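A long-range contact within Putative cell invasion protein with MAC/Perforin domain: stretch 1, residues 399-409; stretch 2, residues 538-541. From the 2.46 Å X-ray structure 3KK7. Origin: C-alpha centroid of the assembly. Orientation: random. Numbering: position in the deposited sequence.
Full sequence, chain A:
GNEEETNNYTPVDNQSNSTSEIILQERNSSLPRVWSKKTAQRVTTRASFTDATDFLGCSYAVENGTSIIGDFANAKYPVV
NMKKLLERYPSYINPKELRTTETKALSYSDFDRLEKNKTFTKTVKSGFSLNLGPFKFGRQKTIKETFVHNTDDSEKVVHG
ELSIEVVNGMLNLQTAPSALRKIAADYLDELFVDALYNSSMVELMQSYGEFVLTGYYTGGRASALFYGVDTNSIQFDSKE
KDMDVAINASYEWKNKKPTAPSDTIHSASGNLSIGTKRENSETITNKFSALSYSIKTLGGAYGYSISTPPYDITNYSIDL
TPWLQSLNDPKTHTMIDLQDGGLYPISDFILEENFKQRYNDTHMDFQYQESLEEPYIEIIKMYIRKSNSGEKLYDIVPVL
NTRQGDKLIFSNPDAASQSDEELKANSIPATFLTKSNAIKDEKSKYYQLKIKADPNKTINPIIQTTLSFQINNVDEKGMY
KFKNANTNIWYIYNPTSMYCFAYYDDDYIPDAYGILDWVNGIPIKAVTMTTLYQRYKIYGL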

ATOM      1  N   VAL A 399      26.238  -0.913  10.419  1.00 30.05           N
ATOM      2  CA  VAL A 399      24.866  -0.968   9.911  1.00 28.95           C
ATOM      3  C   VAL A 399      24.440   0.430   9.478  1.00 29.03           C
ATOM      4  O   VAL A 399      24.314   1.322  10.301  1.00 28.75           O
ATOM      5  CB  VAL A 399      23.881  -1.516  10.975  1.00 28.73           C
ATOM      6  CG1 VAL A 399      22.474  -1.542  10.427  1.00 28.71           C
ATOM      7  CG2 VAL A 399      24.271  -2.912  11.420  1.00 27.57           C
ATOM      8  N   LEU A 400      24.216   0.627   8.180  1.00 29.23           N
ATOM      9  CA  LEU A 400      23.715   1.912   7.687  1.00 28.87           C
ATOM     10  C   LEU A 400      22.225   2.030   7.967  1.00 29.22           C
ATOM     11  O   LEU A 400      21.437   1.218   7.481  1.00 29.17           O
ATOM     12  CB  LEU A 400      23.952   2.031   6.195  1.00 28.69           C
ATOM     13  CG  LEU A 400      23.427   3.311   5.538  1.00 28.81           C
ATOM     14  CD1 LEU A 400      24.179   4.568   6.048  1.00 27.89           C
ATOM     15  CD2 LEU A 400      23.505   3.139   4.019  1.00 26.71           C
ATOM     16  N   ASN A 401      21.848   3.021   8.771  1.00 29.93           N
ATOM     17  CA  ASN A 401      20.444   3.370   8.975  1.00 30.59           C
ATOM     18  C   ASN A 401      20.057   4.385   7.906  1.00 30.46           C
ATOM     19  O   ASN A 401      20.651   5.469   7.860  1.00 30.95           O
ATOM     20  CB  ASN A 401      20.172   3.926  10.380  1.00 31.01           C
ATOM     21  CG  ASN A 401      20.013   2.815  11.441  1.00 33.66           C
ATOM     22  OD1 ASN A 401      18.983   2.729  12.115  1.00 36.22           O
ATOM     23  ND2 ASN A 401      21.037   1.959  11.579  1.00 35.35           N
ATOM     24  N   THR A 402      19.085   4.030   7.053  1.00 29.52           N
ATOM     25  CA  THR A 402      18.680   4.885   5.939  1.00 29.01           C
ATOM     26  C   THR A 402      17.752   5.992   6.409  1.00 28.39           C
ATOM     27  O   THR A 402      17.352   6.011   7.554  1.00 28.43           O
ATOM     28  CB  THR A 402      17.985   4.066   4.820  1.00 29.03           C
ATOM     29  OG1 THR A 402      16.693   3.612   5.261  1.00 29.32           O
ATOM     30  CG2 THR A 402      18.847   2.876   4.416  1.00 29.05           C
ATOM     31  N   ARG A 403      17.389   6.891   5.509  1.00 27.86           N
ATOM     32  CA  ARG A 403      16.443   7.952   5.802  1.00 27.77           C
ATOM     33  C   ARG A 403      15.089   7.418   6.269  1.00 27.89           C
ATOM     34  O   ARG A 403      14.383   8.034   7.102  1.00 26.83           O
ATOM     35  CB  ARG A 403      16.197   8.790   4.552  1.00 27.98           C
ATOM     36  CG  ARG A 403      17.369   9.643   4.091  1.00 28.45           C
ATOM     37  CD  ARG A 403      16.902  10.626   3.018  1.00 28.57           C
ATOM     38  NE  ARG A 403      16.554   9.935   1.785  1.00 28.62           N
ATOM     39  CZ  ARG A 403      15.733  10.396   0.835  1.00 29.66           C
ATOM     40  NH1 ARG A 403      15.496   9.651  -0.238  1.00 30.03           N
ATOM     41  NH2 ARG A 403      15.140  11.575   0.938  1.00 29.73           N
ATOM     42  N   GLN A 404      14.736   6.270   5.703  1.00 28.03           N
ATOM     43  CA  GLN A 404      13.439   5.646   5.909  1.00 28.19           C
ATOM     44  C   GLN A 404      13.486   4.854   7.202  1.00 28.36           C
ATOM     45  O   GLN A 404      12.465   4.400   7.701  1.00 28.01           O
ATOM     46  CB  GLN A 404      13.114   4.736   4.719  1.00 28.00           C
ATOM     47  CG  GLN A 404      13.040   5.425   3.329  1.00 29.63           C
ATOM     48  CD  GLN A 404      14.401   5.777   2.664  1.00 31.44           C
ATOM     49  OE1 GLN A 404      15.457   5.239   3.024  1.00 32.80           O
ATOM     50  NE2 GLN A 404      14.363   6.699   1.695  1.00 29.63           N
ATOM     51  N   GLY A 405      14.690   4.692   7.747  1.00 28.96           N
ATOM     52  CA  GLY A 405      14.887   3.976   9.009  1.00 29.49           C
ATOM     53  C   GLY A 405      15.079   2.477   8.839  1.00 29.74           C
ATOM     54  O   GLY A 405      14.830   1.713   9.751  1.00 30.46           O
ATOM     55  N   ASP A 406      15.542   2.062   7.670  1.00 29.93           N
ATOM     56  CA  ASP A 406      15.867   0.667   7.404  1.00 29.92           C
ATOM     57  C   ASP A 406      17.285   0.462   7.902  1.00 29.83           C
ATOM     58  O   ASP A 406      18.059   1.401   7.894  1.00 29.58           O
ATOM     59  CB  ASP A 406      15.795   0.386   5.897  1.00 29.58           C
ATOM     60  CG  ASP A 406      14.528   0.917   5.267  1.00 29.92           C
ATOM     61  OD1 ASP A 406      13.412   0.548   5.735  1.00 30.25           O
ATOM     62  OD2 ASP A 406      14.647   1.708   4.304  1.00 28.82           O
ATOM     63  N   LYS A 407      17.616  -0.756   8.326  1.00 29.97           N
ATOM     64  CA  LYS A 407      18.956  -1.079   8.783  1.00 30.24           C
ATOM     65  C   LYS A 407      19.639  -1.984   7.765  1.00 30.19           C
ATOM     66  O   LYS A 407      19.257  -3.139   7.592  1.00 29.88           O
ATOM     67  CB  LYS A 407      18.921  -1.734  10.177  1.00 30.43           C
ATOM     68  CG  LYS A 407      18.015  -1.011  11.162  1.00 31.11           C
ATOM     69  CD  LYS A 407      18.483  -1.058  12.607  1.00 33.18           C
ATOM     70  CE  LYS A 407      17.626  -0.147  13.496  1.00 34.61           C
ATOM     71  NZ  LYS A 407      18.432   0.796  14.332  1.00 37.16           N
ATOM     72  N   LEU A 408      20.644  -1.440   7.081  1.00 30.43           N
ATOM     73  CA  LEU A 408      21.408  -2.190   6.095  1.00 30.70           C
ATOM     74  C   LEU A 408      22.713  -2.658   6.747  1.00 31.10           C
ATOM     75  O   LEU A 408      23.716  -1.936   6.787  1.00 30.96           O
ATOM     76  CB  LEU A 408      21.651  -1.344   4.830  1.00 30.98           C
ATOM     77  CG  LEU A 408      20.420  -0.598   4.267  1.00 31.59           C
ATOM     78  CD1 LEU A 408      20.758   0.208   3.002  1.00 32.19           C
ATOM     79  CD2 LEU A 408      19.310  -1.587   3.988  1.00 30.73           C
ATOM     80  N   ILE A 409      22.663  -3.877   7.276  1.00 31.74           N
ATOM     81  CA  ILE A 409      23.799  -4.532   7.916  1.00 32.23           C
ATOM     82  C   ILE A 409      24.815  -4.904   6.846  1.00 32.53           C
ATOM     83  O   ILE A 409      24.478  -5.631   5.930  1.00 31.87           O
ATOM     84  CB  ILE A 409      23.364  -5.857   8.611  1.00 32.20           C
ATOM     85  CG1 ILE A 409      22.173  -5.658   9.545  1.00 32.80           C
ATOM     86  CG2 ILE A 409      24.496  -6.443   9.418  1.00 32.23           C
ATOM     87  CD1 ILE A 409      21.535  -6.971   9.986  1.00 32.71           C
TER
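Stretch 2 538-541: IYGL

How does the end of the chain lie on the hairpin? Stretch 1 folds back on itself: strands 399-401 and 407-409 are paired by L400 N to L408 O at 3.0 Å and L408 N to L400 O at 2.8 Å, and a type I turn from T402 to G405 joins them. Stretch 2 arrives as the extended last residues of the chain, with I538 to G540 in a strand. It runs past the hairpin with Y539 beside L408, their CA atoms 8.7 Å apart, and reaches the turn with its final carboxylate. At that spacing the backbones do not pair; side chains, and the terminal carboxylate, fill the gap.

What holds the carboxylate of L541? R403 points its CA-to-CB bond toward stretch 2, and its m, t, m rotamer, with chi4 at 157°, brings the edge of the guanidinium to the chain end. R403 NE donates to L541 OXT at 2.8 Å, a nearly straight hydrogen bond that is also a salt bridge, while R403 NH1 donates to L541 O at 3.0 Å with an angle of 176°. Two nitrogens thus meet two oxygens, which fixes the carboxylate close to the guanidinium plane. Q404 follows R403 in the turn and also points toward stretch 2. With chi1 m and chi2 p, its amide folds round so that Q404 NE2 makes weak bonds of 3.3 Å to both L541 O and L541 OXT.

What shapes the turn that carries these side chains? G405 N donates to T402 O at 3.0 Å, closing the turn, and T402 N reaches D406 O at 2.9 Å just below it. The T402 side chain is in the p rotamer, which places T402 OG1 where D406 N can donate to it at 3.1 Å. G405 has phi/psi of 88/25, where a CB would be jammed against the carbonyl oxygen of Q404, so the backbone itself calls for glycine.

Where is the apolar part of the contact? The CA-to-CB bond of L541 points away from the hairpin, yet its m, t rotamer brings the end of the side chain back: L541 CD2 lies 4.2 Å from L400 CD2 and 4.4 Å from L408 CD1. L400, t and p, and L408, m and t, both point toward stretch 2 from their paired strands, so their methyls converge on that one leucine. L408 also reaches Y539, an m rotamer, with L408 CD2 3.9 Å from Y539 CD1 in an oblique approach to the ring.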

ATOM      1  N   ILE A 538      18.504  -4.312  -4.753  1.00 28.77           N
ATOM      2  CA  ILE A 538      18.461  -2.870  -4.856  1.00 28.55           C
ATOM      3  C   ILE A 538      17.859  -2.250  -3.581  1.00 28.13           C
ATOM      4  O   ILE A 538      16.757  -2.614  -3.152  1.00 28.86           O
ATOM      5  CB  ILE A 538      17.631  -2.419  -6.081  1.00 28.70           C
ATOM      6  CG1 ILE A 538      18.158  -3.053  -7.379  1.00 27.17           C
ATOM      7  CG2 ILE A 538      17.674  -0.906  -6.201  1.00 28.32           C
ATOM      8  CD1 ILE A 538      17.201  -2.905  -8.485  1.00 25.03           C
ATOM      9  N   TYR A 539      18.596  -1.316  -2.992  1.00 27.17           N
ATOM     10  CA  TYR A 539      18.157  -0.602  -1.814  1.00 26.60           C
ATOM     11  C   TYR A 539      18.130   0.883  -2.119  1.00 26.48           C
ATOM     12  O   TYR A 539      19.123   1.443  -2.609  1.00 25.61           O
ATOM     13  CB  TYR A 539      19.100  -0.877  -0.658  1.00 26.19           C
ATOM     14  CG  TYR A 539      19.204  -2.338  -0.368  1.00 25.70           C
ATOM     15  CD1 TYR A 539      18.297  -2.960   0.461  1.00 25.90           C
ATOM     16  CD2 TYR A 539      20.195  -3.111  -0.942  1.00 24.63           C
ATOM     17  CE1 TYR A 539      18.384  -4.311   0.716  1.00 24.86           C
ATOM     18  CE2 TYR A 539      20.286  -4.444  -0.688  1.00 23.43           C
ATOM     19  CZ  TYR A 539      19.377  -5.037   0.135  1.00 23.54           C
ATOM     20  OH  TYR A 539      19.473  -6.372   0.393  1.00 24.74           O
ATOM     21  N   GLY A 540      16.971   1.497  -1.861  1.00 26.32           N
ATOM     22  CA  GLY A 540      16.770   2.928  -2.020  1.00 25.96           C
ATOM     23  C   GLY A 540      17.266   3.662  -0.770  1.00 26.50           C
ATOM     24  O   GLY A 540      16.896   3.320   0.348  1.00 25.89           O
ATOM     25  N   LEU A 541      18.126   4.658  -0.978  1.00 26.68           N
ATOM     26  CA  LEU A 541      18.596   5.522   0.074  1.00 26.83           C
ATOM     27  C   LEU A 541      17.581   6.676   0.242  1.00 27.50           C
ATOM     28  O   LEU A 541      16.738   6.924  -0.650  1.00 27.08           O
ATOM     29  CB  LEU A 541      19.992   6.041  -0.279  1.00 26.53           C
ATOM     30  CG  LEU A 541      21.064   4.972  -0.525  1.00 26.73           C
ATOM     31  CD1 LEU A 541      22.419   5.622  -0.681  1.00 24.52           C
ATOM     32  CD2 LEU A 541      21.120   3.920   0.594  1.00 26.41           C
ATOM     33  OXT LEU A 541      17.571   7.381   1.273  1.00 27.44           O
TER